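Long-range contacts in adenylation domain (Streptomyces sp., PDB 5N9X), which belongs to the ANL superfamily of AMP-binding enzymes and holds ATP and threonine together in its pocket: residues D201-F206 with S214-W219; G250-N255 with E277-V282; G272-E277 with A297-L302; V281-E286 with P305-M310. All blocks are in the same frame, centred on the assembly; numbering follows the deposited sequence.

Interaction 1 (D201-F206 with S214-W219)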
# COMPACT_ATOMS: atom_id res chain seq x y z
N ASP A 201 -1.41 -20.06 9.23
CA ASP A 201 -1.83 -18.67 9.35
C ASP A 201 -3.15 -18.34 8.61
O ASP A 201 -3.58 -19.06 7.70
CB ASP A 201 -0.69 -17.74 8.86
CG ASP A 201 0.42 -17.58 9.90
OD1 ASP A 201 0.09 -17.25 11.06
OD2 ASP A 201 1.61 -17.81 9.58
N ARG A 202 -3.80 -17.28 9.06
CA ARG A 202 -4.90 -16.68 8.34
C ARG A 202 -4.55 -15.23 8.05
O ARG A 202 -4.32 -14.44 8.98
CB ARG A 202 -6.20 -16.75 9.14
CG ARG A 202 -6.98 -18.04 9.01
CD ARG A 202 -6.89 -18.83 10.29
NE ARG A 202 -7.85 -19.92 10.33
CZ ARG A 202 -8.17 -20.60 11.43
NH1 ARG A 202 -7.59 -20.29 12.58
NH2 ARG A 202 -9.06 -21.58 11.37
N TRP A 203 -4.52 -14.88 6.76
CA TRP A 203 -4.22 -13.53 6.34
C TRP A 203 -5.54 -12.83 5.99
O TRP A 203 -6.45 -13.45 5.44
CB TRP A 203 -3.29 -13.53 5.13
CG TRP A 203 -1.86 -13.95 5.43
CD1 TRP A 203 -1.44 -15.17 5.87
CD2 TRP A 203 -0.69 -13.16 5.26
NE1 TRP A 203 -0.08 -15.18 6.00
CE2 TRP A 203 0.41 -13.96 5.64
CE3 TRP A 203 -0.46 -11.85 4.83
CZ2 TRP A 203 1.73 -13.49 5.61
CZ3 TRP A 203 0.83 -11.39 4.78
CH2 TRP A 203 1.92 -12.21 5.18
N LEU A 204 -5.65 -11.55 6.33
CA LEU A 204 -6.86 -10.82 5.99
C LEU A 204 -6.61 -10.06 4.70
O LEU A 204 -5.62 -9.36 4.61
CB LEU A 204 -7.24 -9.87 7.13
CG LEU A 204 -8.54 -9.07 6.98
CD1 LEU A 204 -9.72 -10.04 6.90
CD2 LEU A 204 -8.73 -8.10 8.13
N LEU A 205 -7.46 -10.21 3.69
CA LEU A 205 -7.37 -9.32 2.53
C LEU A 205 -8.17 -8.04 2.84
O LEU A 205 -9.35 -7.91 2.52
CB LEU A 205 -7.85 -10.01 1.25
CG LEU A 205 -7.81 -9.12 -0.01
CD1 LEU A 205 -6.40 -8.97 -0.47
CD2 LEU A 205 -8.64 -9.71 -1.15
N PHE A 206 -7.50 -7.10 3.51
CA PHE A 206 -8.12 -5.85 3.88
C PHE A 206 -8.07 -4.80 2.76
O PHE A 206 -8.92 -3.92 2.69
CB PHE A 206 -7.46 -5.33 5.17
CG PHE A 206 -8.09 -4.08 5.73
CD1 PHE A 206 -7.71 -2.83 5.27
CD2 PHE A 206 -9.09 -4.16 6.68
CE1 PHE A 206 -8.30 -1.68 5.77
CE2 PHE A 206 -9.69 -3.01 7.19
CZ PHE A 206 -9.29 -1.77 6.73
N SER A 214 -2.12 -5.34 -1.05
CA SER A 214 -2.91 -6.56 -1.30
C SER A 214 -2.09 -7.71 -1.87
O SER A 214 -2.42 -8.86 -1.67
CB SER A 214 -4.08 -6.26 -2.24
OG SER A 214 -3.63 -6.03 -3.58
N VAL A 215 -1.04 -7.38 -2.61
CA VAL A 215 -0.05 -8.36 -3.09
C VAL A 215 0.64 -9.10 -1.95
O VAL A 215 0.80 -10.30 -1.97
CB VAL A 215 1.02 -7.67 -3.93
CG1 VAL A 215 2.03 -8.68 -4.49
CG2 VAL A 215 0.36 -6.90 -5.05
N TRP A 216 1.04 -8.33 -0.95
CA TRP A 216 1.61 -8.90 0.24
C TRP A 216 0.59 -9.78 0.93
O TRP A 216 0.89 -10.88 1.37
CB TRP A 216 2.09 -7.77 1.13
CG TRP A 216 2.45 -8.09 2.51
CD1 TRP A 216 1.76 -7.73 3.61
CD2 TRP A 216 3.63 -8.77 2.97
NE1 TRP A 216 2.42 -8.15 4.74
CE2 TRP A 216 3.57 -8.79 4.38
CE3 TRP A 216 4.72 -9.37 2.33
CZ2 TRP A 216 4.58 -9.40 5.17
CZ3 TRP A 216 5.71 -9.98 3.11
CH2 TRP A 216 5.63 -9.99 4.52
N GLU A 217 -0.63 -9.28 1.00
CA GLU A 217 -1.69 -9.98 1.70
C GLU A 217 -2.03 -11.29 0.98
O GLU A 217 -2.03 -12.35 1.58
CB GLU A 217 -2.93 -9.08 1.85
CG GLU A 217 -2.77 -7.96 2.88
CD GLU A 217 -3.98 -7.00 2.93
OE1 GLU A 217 -4.69 -6.84 1.92
OE2 GLU A 217 -4.21 -6.39 4.00
N ILE A 218 -2.32 -11.20 -0.31
CA ILE A 218 -2.70 -12.38 -1.10
C ILE A 218 -1.60 -13.45 -1.12
O ILE A 218 -1.85 -14.64 -0.83
CB ILE A 218 -3.02 -11.99 -2.57
CG1 ILE A 218 -4.33 -11.20 -2.66
CG2 ILE A 218 -3.03 -13.21 -3.48
CD1 ILE A 218 -4.39 -10.18 -3.86
N TRP A 219 -0.38 -13.02 -1.46
CA TRP A 219 0.71 -13.95 -1.65
C TRP A 219 1.35 -14.38 -0.33
O TRP A 219 1.92 -15.46 -0.24
CB TRP A 219 1.73 -13.35 -2.61
CG TRP A 219 1.14 -13.43 -3.96
CD1 TRP A 219 0.64 -12.39 -4.71
CD2 TRP A 219 0.89 -14.62 -4.71
NE1 TRP A 219 0.13 -12.87 -5.88
CE2 TRP A 219 0.27 -14.23 -5.92
CE3 TRP A 219 1.15 -15.98 -4.48
CZ2 TRP A 219 -0.11 -15.16 -6.90
CZ3 TRP A 219 0.78 -16.90 -5.46
CH2 TRP A 219 0.16 -16.49 -6.65

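Interaction 2 (G250-N255 with E277-V282)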
# COMPACT_ATOMS: atom_id res chain seq x y z
N GLY A 250 -10.41 -15.62 13.01
CA GLY A 250 -9.17 -16.12 13.59
C GLY A 250 -7.88 -15.64 12.94
O GLY A 250 -6.89 -16.37 12.89
N ILE A 251 -7.89 -14.41 12.44
CA ILE A 251 -6.75 -13.86 11.73
C ILE A 251 -5.46 -13.82 12.57
O ILE A 251 -5.46 -13.40 13.72
CB ILE A 251 -7.12 -12.45 11.22
CG1 ILE A 251 -8.08 -12.61 10.04
CG2 ILE A 251 -5.89 -11.66 10.81
CD1 ILE A 251 -9.11 -11.58 10.01
N THR A 252 -4.38 -14.31 11.98
CA THR A 252 -3.08 -14.32 12.64
C THR A 252 -2.13 -13.24 12.07
O THR A 252 -1.17 -12.83 12.73
CB THR A 252 -2.41 -15.72 12.52
OG1 THR A 252 -2.16 -16.01 11.14
CG2 THR A 252 -3.32 -16.81 13.09
N VAL A 253 -2.38 -12.80 10.84
CA VAL A 253 -1.52 -11.80 10.20
C VAL A 253 -2.36 -10.64 9.68
O VAL A 253 -3.02 -10.75 8.63
CB VAL A 253 -0.69 -12.40 9.03
CG1 VAL A 253 0.18 -11.32 8.39
CG2 VAL A 253 0.17 -13.57 9.53
N LEU A 254 -2.37 -9.54 10.41
CA LEU A 254 -3.17 -8.39 10.02
C LEU A 254 -2.26 -7.27 9.47
O LEU A 254 -1.27 -6.89 10.10
CB LEU A 254 -4.02 -7.91 11.21
CG LEU A 254 -4.74 -6.56 11.00
CD1 LEU A 254 -5.78 -6.66 9.93
CD2 LEU A 254 -5.40 -6.13 12.28
N ASN A 255 -2.61 -6.79 8.27
CA ASN A 255 -1.95 -5.63 7.63
C ASN A 255 -2.82 -4.38 7.64
O ASN A 255 -3.97 -4.40 7.23
CB ASN A 255 -1.58 -5.96 6.18
CG ASN A 255 -0.46 -6.97 6.08
OD1 ASN A 255 0.72 -6.60 6.14
ND2 ASN A 255 -0.81 -8.24 5.92
N GLU A 277 -5.50 -14.93 18.77
CA GLU A 277 -4.89 -15.57 17.61
C GLU A 277 -3.96 -14.66 16.79
O GLU A 277 -3.15 -15.17 16.00
CB GLU A 277 -5.99 -16.14 16.70
CG GLU A 277 -6.94 -17.09 17.43
CD GLU A 277 -7.65 -18.03 16.49
OE1 GLU A 277 -6.98 -18.91 15.91
OE2 GLU A 277 -8.89 -17.91 16.34
N LEU A 278 -4.07 -13.34 16.97
CA LEU A 278 -3.19 -12.42 16.23
C LEU A 278 -1.70 -12.64 16.53
O LEU A 278 -1.27 -12.55 17.69
CB LEU A 278 -3.54 -10.95 16.53
CG LEU A 278 -4.06 -10.13 15.35
CD1 LEU A 278 -4.23 -8.66 15.70
CD2 LEU A 278 -3.13 -10.28 14.17
N ARG A 279 -0.92 -12.93 15.49
CA ARG A 279 0.52 -13.13 15.65
C ARG A 279 1.28 -11.91 15.17
O ARG A 279 2.26 -11.52 15.78
CB ARG A 279 1.01 -14.38 14.90
CG ARG A 279 0.32 -15.67 15.27
CD ARG A 279 0.70 -16.79 14.30
NE ARG A 279 2.10 -17.17 14.44
CZ ARG A 279 3.02 -17.06 13.48
NH1 ARG A 279 2.71 -16.55 12.29
NH2 ARG A 279 4.28 -17.43 13.72
N TYR A 280 0.82 -11.31 14.08
CA TYR A 280 1.49 -10.12 13.53
C TYR A 280 0.52 -9.03 13.13
O TYR A 280 -0.49 -9.29 12.49
CB TYR A 280 2.32 -10.47 12.29
CG TYR A 280 3.53 -11.34 12.50
CD1 TYR A 280 4.73 -10.80 12.95
CD2 TYR A 280 3.49 -12.69 12.18
CE1 TYR A 280 5.86 -11.59 13.12
CE2 TYR A 280 4.60 -13.50 12.32
CZ TYR A 280 5.79 -12.95 12.80
OH TYR A 280 6.90 -13.77 12.95
N VAL A 281 0.83 -7.81 13.49
CA VAL A 281 0.21 -6.68 12.83
C VAL A 281 1.32 -5.93 12.10
O VAL A 281 2.28 -5.53 12.70
CB VAL A 281 -0.53 -5.77 13.79
CG1 VAL A 281 -1.51 -4.88 13.03
CG2 VAL A 281 -1.28 -6.60 14.81
N VAL A 282 1.17 -5.77 10.79
CA VAL A 282 2.18 -5.14 9.97
C VAL A 282 1.63 -3.83 9.52
O VAL A 282 0.51 -3.78 9.04
CB VAL A 282 2.56 -6.02 8.73
CG1 VAL A 282 3.36 -5.23 7.72
CG2 VAL A 282 3.33 -7.25 9.16

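Interaction 3 (G272-E277 with A297-L302)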
# COMPACT_ATOMS: atom_id res chain seq x y z
N GLY A 272 -14.06 -3.99 23.80
CA GLY A 272 -13.28 -4.89 24.63
C GLY A 272 -13.00 -6.22 23.95
O GLY A 272 -13.03 -7.29 24.56
N ILE A 273 -12.71 -6.14 22.67
CA ILE A 273 -12.49 -7.37 21.94
C ILE A 273 -11.11 -7.96 22.26
O ILE A 273 -10.12 -7.24 22.46
CB ILE A 273 -12.64 -7.13 20.44
CG1 ILE A 273 -14.06 -6.63 20.14
CG2 ILE A 273 -12.33 -8.40 19.67
CD1 ILE A 273 -14.26 -6.12 18.70
N ASP A 274 -11.04 -9.28 22.35
CA ASP A 274 -9.74 -9.91 22.52
C ASP A 274 -9.34 -10.56 21.20
O ASP A 274 -10.19 -11.04 20.45
CB ASP A 274 -9.76 -10.93 23.67
CG ASP A 274 -8.36 -11.34 24.12
OD1 ASP A 274 -7.48 -10.44 24.26
OD2 ASP A 274 -8.14 -12.55 24.34
N LEU A 275 -8.05 -10.56 20.90
CA LEU A 275 -7.58 -11.19 19.67
C LEU A 275 -6.43 -12.17 19.91
O LEU A 275 -5.33 -11.97 19.41
CB LEU A 275 -7.17 -10.12 18.66
CG LEU A 275 -8.26 -9.08 18.34
CD1 LEU A 275 -7.69 -7.79 17.75
CD2 LEU A 275 -9.31 -9.68 17.45
N PRO A 276 -6.69 -13.25 20.66
CA PRO A 276 -5.59 -14.12 21.08
C PRO A 276 -4.85 -14.82 19.92
O PRO A 276 -3.70 -15.25 20.08
CB PRO A 276 -6.29 -15.16 21.96
CG PRO A 276 -7.68 -15.22 21.41
CD PRO A 276 -8.01 -13.79 21.07
N GLU A 277 -5.50 -14.93 18.77
CA GLU A 277 -4.89 -15.57 17.61
C GLU A 277 -3.96 -14.66 16.79
O GLU A 277 -3.15 -15.17 16.00
CB GLU A 277 -5.99 -16.14 16.70
CG GLU A 277 -6.94 -17.09 17.43
CD GLU A 277 -7.65 -18.03 16.49
OE1 GLU A 277 -6.98 -18.91 15.91
OE2 GLU A 277 -8.89 -17.91 16.34
N ALA A 297 -0.68 -0.95 22.83
CA ALA A 297 0.39 -1.60 23.57
C ALA A 297 0.06 -1.77 25.06
O ALA A 297 0.52 -2.72 25.69
CB ALA A 297 1.69 -0.84 23.39
N LYS A 298 -0.74 -0.89 25.63
CA LYS A 298 -1.10 -1.11 27.01
C LYS A 298 -2.05 -2.30 27.19
O LYS A 298 -2.01 -2.96 28.24
CB LYS A 298 -1.71 0.14 27.63
CG LYS A 298 -1.17 0.36 29.03
CD LYS A 298 -2.28 0.59 30.04
CE LYS A 298 -1.78 1.43 31.22
NZ LYS A 298 -2.91 1.75 32.15
N ARG A 299 -2.88 -2.58 26.19
CA ARG A 299 -3.84 -3.69 26.28
C ARG A 299 -3.23 -5.05 26.04
O ARG A 299 -3.49 -5.99 26.79
CB ARG A 299 -5.01 -3.52 25.32
CG ARG A 299 -6.29 -3.23 26.07
CD ARG A 299 -6.85 -4.50 26.71
NE ARG A 299 -7.44 -5.48 25.79
CZ ARG A 299 -7.18 -6.79 25.81
NH1 ARG A 299 -6.28 -7.28 26.64
NH2 ARG A 299 -7.78 -7.61 24.96
N PHE A 300 -2.44 -5.15 24.98
CA PHE A 300 -1.89 -6.42 24.51
C PHE A 300 -0.39 -6.53 24.76
O PHE A 300 0.20 -7.60 24.61
CB PHE A 300 -2.14 -6.58 23.01
CG PHE A 300 -3.57 -6.47 22.62
CD1 PHE A 300 -4.45 -7.51 22.84
CD2 PHE A 300 -4.05 -5.31 22.04
CE1 PHE A 300 -5.79 -7.41 22.47
CE2 PHE A 300 -5.38 -5.20 21.68
CZ PHE A 300 -6.25 -6.25 21.90
N GLY A 301 0.25 -5.43 25.11
CA GLY A 301 1.70 -5.45 25.12
C GLY A 301 2.29 -5.46 23.71
O GLY A 301 1.63 -5.09 22.73
N LEU A 302 3.55 -5.88 23.62
CA LEU A 302 4.33 -5.78 22.41
C LEU A 302 4.87 -7.15 22.02
O LEU A 302 5.59 -7.28 21.03
CB LEU A 302 5.47 -4.79 22.63
CG LEU A 302 5.07 -3.32 22.47
CD1 LEU A 302 6.25 -2.41 22.64
CD2 LEU A 302 4.47 -3.09 21.10

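Interaction 4 (V281-E286 with P305-M310). With ATP (adenosine-5'-triphosphate), chain D; THR (threonine), chain C.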
# COMPACT_ATOMS: atom_id res chain seq x y z
N VAL A 281 0.83 -7.81 13.49
CA VAL A 281 0.21 -6.68 12.83
C VAL A 281 1.32 -5.93 12.10
O VAL A 281 2.28 -5.53 12.70
CB VAL A 281 -0.53 -5.77 13.79
CG1 VAL A 281 -1.51 -4.88 13.03
CG2 VAL A 281 -1.28 -6.60 14.81
N VAL A 282 1.17 -5.77 10.79
CA VAL A 282 2.18 -5.14 9.97
C VAL A 282 1.63 -3.83 9.52
O VAL A 282 0.51 -3.78 9.04
CB VAL A 282 2.56 -6.02 8.73
CG1 VAL A 282 3.36 -5.23 7.72
CG2 VAL A 282 3.33 -7.25 9.16
N PHE A 283 2.40 -2.76 9.70
CA PHE A 283 1.99 -1.44 9.27
C PHE A 283 2.70 -1.09 7.99
O PHE A 283 3.89 -1.40 7.84
CB PHE A 283 2.31 -0.38 10.33
CG PHE A 283 1.71 -0.67 11.67
CD1 PHE A 283 2.33 -1.55 12.55
CD2 PHE A 283 0.53 -0.06 12.07
CE1 PHE A 283 1.79 -1.82 13.80
CE2 PHE A 283 -0.02 -0.32 13.33
CZ PHE A 283 0.61 -1.20 14.20
N GLY A 284 2.01 -0.40 7.09
CA GLY A 284 2.68 0.16 5.94
C GLY A 284 2.00 1.37 5.34
O GLY A 284 0.81 1.56 5.51
N GLY A 285 2.78 2.17 4.63
CA GLY A 285 2.20 3.15 3.74
C GLY A 285 2.14 4.56 4.28
O GLY A 285 1.92 5.49 3.51
N GLU A 286 2.30 4.73 5.59
CA GLU A 286 2.24 6.05 6.21
C GLU A 286 3.26 6.10 7.31
O GLU A 286 3.74 5.06 7.74
CB GLU A 286 0.86 6.35 6.80
CG GLU A 286 -0.28 6.06 5.87
CD GLU A 286 -1.59 6.64 6.35
OE1 GLU A 286 -2.00 6.37 7.50
OE2 GLU A 286 -2.21 7.37 5.55
N PRO A 305 0.26 -9.69 19.54
CA PRO A 305 1.08 -9.96 18.36
C PRO A 305 2.34 -9.10 18.34
O PRO A 305 2.44 -8.15 19.12
CB PRO A 305 0.15 -9.58 17.19
CG PRO A 305 -0.74 -8.52 17.76
CD PRO A 305 -1.00 -9.00 19.18
N HIS A 306 3.29 -9.43 17.47
CA HIS A 306 4.37 -8.49 17.18
C HIS A 306 3.83 -7.30 16.39
O HIS A 306 2.93 -7.45 15.56
CB HIS A 306 5.52 -9.16 16.41
CG HIS A 306 6.08 -10.39 17.06
ND1 HIS A 306 6.82 -10.34 18.23
CD2 HIS A 306 6.04 -11.69 16.71
CE1 HIS A 306 7.19 -11.56 18.57
NE2 HIS A 306 6.73 -12.40 17.66
N LEU A 307 4.34 -6.11 16.67
CA LEU A 307 4.04 -4.98 15.81
C LEU A 307 5.27 -4.67 14.97
O LEU A 307 6.37 -4.51 15.50
CB LEU A 307 3.58 -3.76 16.62
CG LEU A 307 2.17 -3.81 17.23
CD1 LEU A 307 1.30 -4.94 16.68
CD2 LEU A 307 2.23 -3.94 18.70
N ILE A 308 5.07 -4.66 13.65
CA ILE A 308 6.12 -4.44 12.67
C ILE A 308 5.78 -3.27 11.76
O ILE A 308 4.76 -3.27 11.06
CB ILE A 308 6.37 -5.71 11.81
CG1 ILE A 308 7.20 -6.74 12.58
CG2 ILE A 308 7.12 -5.35 10.53
CD1 ILE A 308 6.41 -7.59 13.47
N ASN A 309 6.63 -2.26 11.79
CA ASN A 309 6.45 -1.15 10.89
C ASN A 309 7.25 -1.48 9.66
O ASN A 309 8.37 -1.93 9.78
CB ASN A 309 6.89 0.19 11.51
CG ASN A 309 6.63 1.34 10.57
OD1 ASN A 309 5.88 1.18 9.60
ND2 ASN A 309 7.22 2.50 10.84
N MET A 310 6.66 -1.32 8.49
CA MET A 310 7.43 -1.54 7.25
C MET A 310 7.35 -0.32 6.35
O MET A 310 6.26 0.07 5.93
CB MET A 310 6.95 -2.79 6.50
CG MET A 310 7.15 -4.09 7.27
SD MET A 310 6.78 -5.63 6.39
CE MET A 310 8.40 -5.98 5.66
PG ATP D . 3.86 7.68 -5.58
O1G ATP D . 5.09 8.44 -5.11
O2G ATP D . 3.13 8.35 -6.71
O3G ATP D . 4.09 6.22 -5.91
PB ATP D . 2.72 6.92 -3.00
O1B ATP D . 3.87 7.55 -2.21
O2B ATP D . 1.39 6.73 -2.36
O3B ATP D . 2.73 7.78 -4.38
PA ATP D . 3.17 4.19 -2.81
O1A ATP D . 4.32 3.37 -3.34
O2A ATP D . 1.80 3.52 -2.68
O3A ATP D . 3.08 5.52 -3.69
O5' ATP D . 3.52 4.93 -1.39
C5' ATP D . 4.79 4.90 -0.74
C4' ATP D . 4.98 6.18 0.08
O4' ATP D . 4.37 6.07 1.36
C3' ATP D . 6.43 6.58 0.30
O3' ATP D . 6.69 7.68 -0.56
C2' ATP D . 6.53 7.01 1.74
O2' ATP D . 6.55 8.44 1.78
C1' ATP D . 5.24 6.55 2.39
N9 ATP D . 5.48 5.44 3.37
C8 ATP D . 5.30 4.12 3.11
N7 ATP D . 5.59 3.34 4.18
C5 ATP D . 5.95 4.17 5.17
C6 ATP D . 6.38 3.99 6.58
N6 ATP D . 6.47 2.76 7.11
N1 ATP D . 6.68 5.10 7.29
C2 ATP D . 6.62 6.32 6.72
N3 ATP D . 6.23 6.58 5.46
C4 ATP D . 5.89 5.55 4.63
N THR C . 3.57 -0.19 -0.78
CA THR C . 2.55 0.45 0.06
C THR C . 2.59 1.92 -0.24
O THR C . 1.77 2.78 0.14
CB THR C . 2.79 0.24 1.58
OG1 THR C . 4.16 0.56 1.90
CG2 THR C . 2.47 -1.19 1.98
OXT THR C . 3.57 2.21 -0.91
O HOH W 1 3.37 2.61 8.46

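Interaction 1 (D201-F206 with S214-W219)
Strand 202-205 and the helical segment 214-219 run roughly antiparallel, at 146° between their N-to-C directions, with axes 7.7 Å apart where they pass. W203 and E217 carry most of the contact. With CG anti to its own carbonyl carbon, W203 drops its indole toward the helix and drives its six-membered ring, edge first, at the face of the W216 five-membered ring. This is a T-shaped pair with planes at 74°, and CZ3 of W203 comes 3.6 Å from NE1 of W216, nearer the rim of that face than its centre. The large flat indole of W203 covers the distance to the helix at this buried site. E217 stretches its chain beneath the inverse gamma turn centred on L205, and F206 N gives its OE2 a weak hydrogen bond of 3.4 Å; H207 ND1 is the stronger partner of this buried carboxylate. Alongside, L205 CD1 rests 3.7 Å from I218 CG1, an apolar contact. The pair forms the first half of a beta-alpha-beta crossover to strand 227-230. Helix 181-191 packs on W216 and helix 79-90 on I218, while V253 and N255 of strand 253-256 touch W203.

Interaction 2 (G250-N255 with E277-V282)
T252, L254 and E277 lose the most surface where residues 250-255 run beside 277-282 as parallel chains. T252 stands just before the strand pairing begins, and its carbonyl oxygen is gripped twice. R279 N reaches T252 O at 2.8 Å in the carbonyl plane, on a lone pair, whereas Y280 N comes in nearly along the C=O axis. The threonine side chain lies alongside that of R279, CB of T252 being 3.7 Å from CD of R279. Its OG1 meets D201, the same aspartate that forms a salt bridge with R279 NH1, while R279 NH2 bonds S196 O; a small branched residue with one hydroxyl thus serves both the apolar and the polar side of this spot. L254 continues the parallel ladder: its N donates to Y280 O, and its O accepts from V282 N at 2.8 Å. On the face it shares with V281, L254 CB meets L278 CD2 at 3.9 Å and its CD2 runs beside V281 CG1. E277, at the exposed end, extends its chain so that OE2 lies 3.3 Å from CA of G250. G250 ends the preceding helix in a Schellman motif with positive phi, and glycine fits both that backbone and the closeness of the carboxylate. On the opposite sheet face, N255 OD1 sits 3.2 Å from V282 CB and takes a weak hydrogen bond from W216 NE1. Backbone bonds thus fix the register, L254, L278 and V281 pack together, and D201 and S196 satisfy the polar ends of T252, R279 and Y280.

Interaction 3 (G272-E277 with A297-L302)
Residues 272-277 form an irregular, rather extended link, and residues 297-302 are the last turn of helix 290-300 with the start of the loop after it; their nearest CA atoms, those of D274 and F300, are 8.8 Å apart. Glycines with positive phi, G272 and G301, mark where the chain leaves each of the two helices, a backbone shape that glycine adopts easily. R299 and F300 span this gap, meeting both a side chain and the backbone. R299 bends at chi2 and chi3, which curls its guanidinium back over the ring of F300, with F300 CD1 3.9 Å above the guanidinium plane. From there NH2 of R299 makes a salt bridge of 2.9 Å to OD1 of D274; this oxygen lies almost in the guanidinium plane and is met on its anti lone pair. The same NH2 adds a weak hydrogen bond to I273 O at 3.4 Å. In the fold, the link leads from helix 258-271 to strand 280-284, so the contact joins the two successive helical connections, 258-271 and 290-300, of the parallel strands. F300 points toward the link with CG anti to its carbonyl carbon (chi1 -56°) and offers its ring edge to the oxygens: CE1 is 3.9 Å from D274 OD1, and CZ is 4.0 Å from I273 O. The carboxylate of D274 is turned only 15° from the plane of that ring, consistent with a mild attraction between oxygen and the ring's hydrogen-bearing rim. Aspartate and arginine suit this exposed place, whereas L275 turns to V246 of helix 239-248 and, like F300, to V268 of helix 258-271.

Interaction 4 (V281-E286 with P305-M310)
N309 carries its CG anti to the backbone N (chi1 -177°), and F283 its CG anti to the carbonyl carbon (chi1 -56°), so one turns an amide toward the nucleotide while the other turns its ring edge to L307 on the same sheet face. Strands 280-284 and 306-310 run parallel. V281 N donates to H306 O at 3.0 Å, almost exactly along the C=O axis; I308 N and F283 N continue the ladder with equally straight bonds, and M310 N closes it with a more bent one to F283 O. V281 and L307 lie side by side, CB of V281 being 3.5 Å from CD1 of L307, while L307 CB lies 3.9 Å from F283 CE1. On the opposite face M310 has CG anti to its carbonyl carbon (chi1 -63°) and an extended chi2, which bring its SD 3.7 Å from V282 CG1. Past F283 and N309 the chain enters the binding site. ATP N6 donates to M310 O at 2.9 Å and more weakly to N309 OD1, so a backbone carbonyl and an amide oxygen both read the amino group. A water bridges E286 and N309, donating to E286 O at 2.6 Å and to N309 OD1 at 3.1 Å. At G284 a side chain would run into CG2 of the bound threonine, and the backbone angles at G285 call for glycine. Helix 290-300 connects the two strands as a beta-alpha-beta crossover. Strand 253-256 flanks 280-284 on its other edge, strand 321-324 pairs antiparallel with 306-310, and F261 of helix 258-271 meets the ring of F283.

In the fold
From the N terminus, interaction 1 closes first, folding strand 202-205 back on helix 213-222 before interaction 2 opens. The two are in series yet touch, through D201 with T252 and W216 with N255. Interaction 2 then closes the loop holding helix 258-271 and pairs the first two parallel strands of the large sheet. Interaction 3 starts within that loop, shares E277 with it and ends after helix 290-300, so the two cross. Interaction 4 begins on the strand where interaction 2 ends, adds strand 306-310 to the sheet and crosses interaction 3. Together they join crossover units from the buried core to the nucleotide pocket, while interaction 3 lies at the partly exposed end away from the ligands.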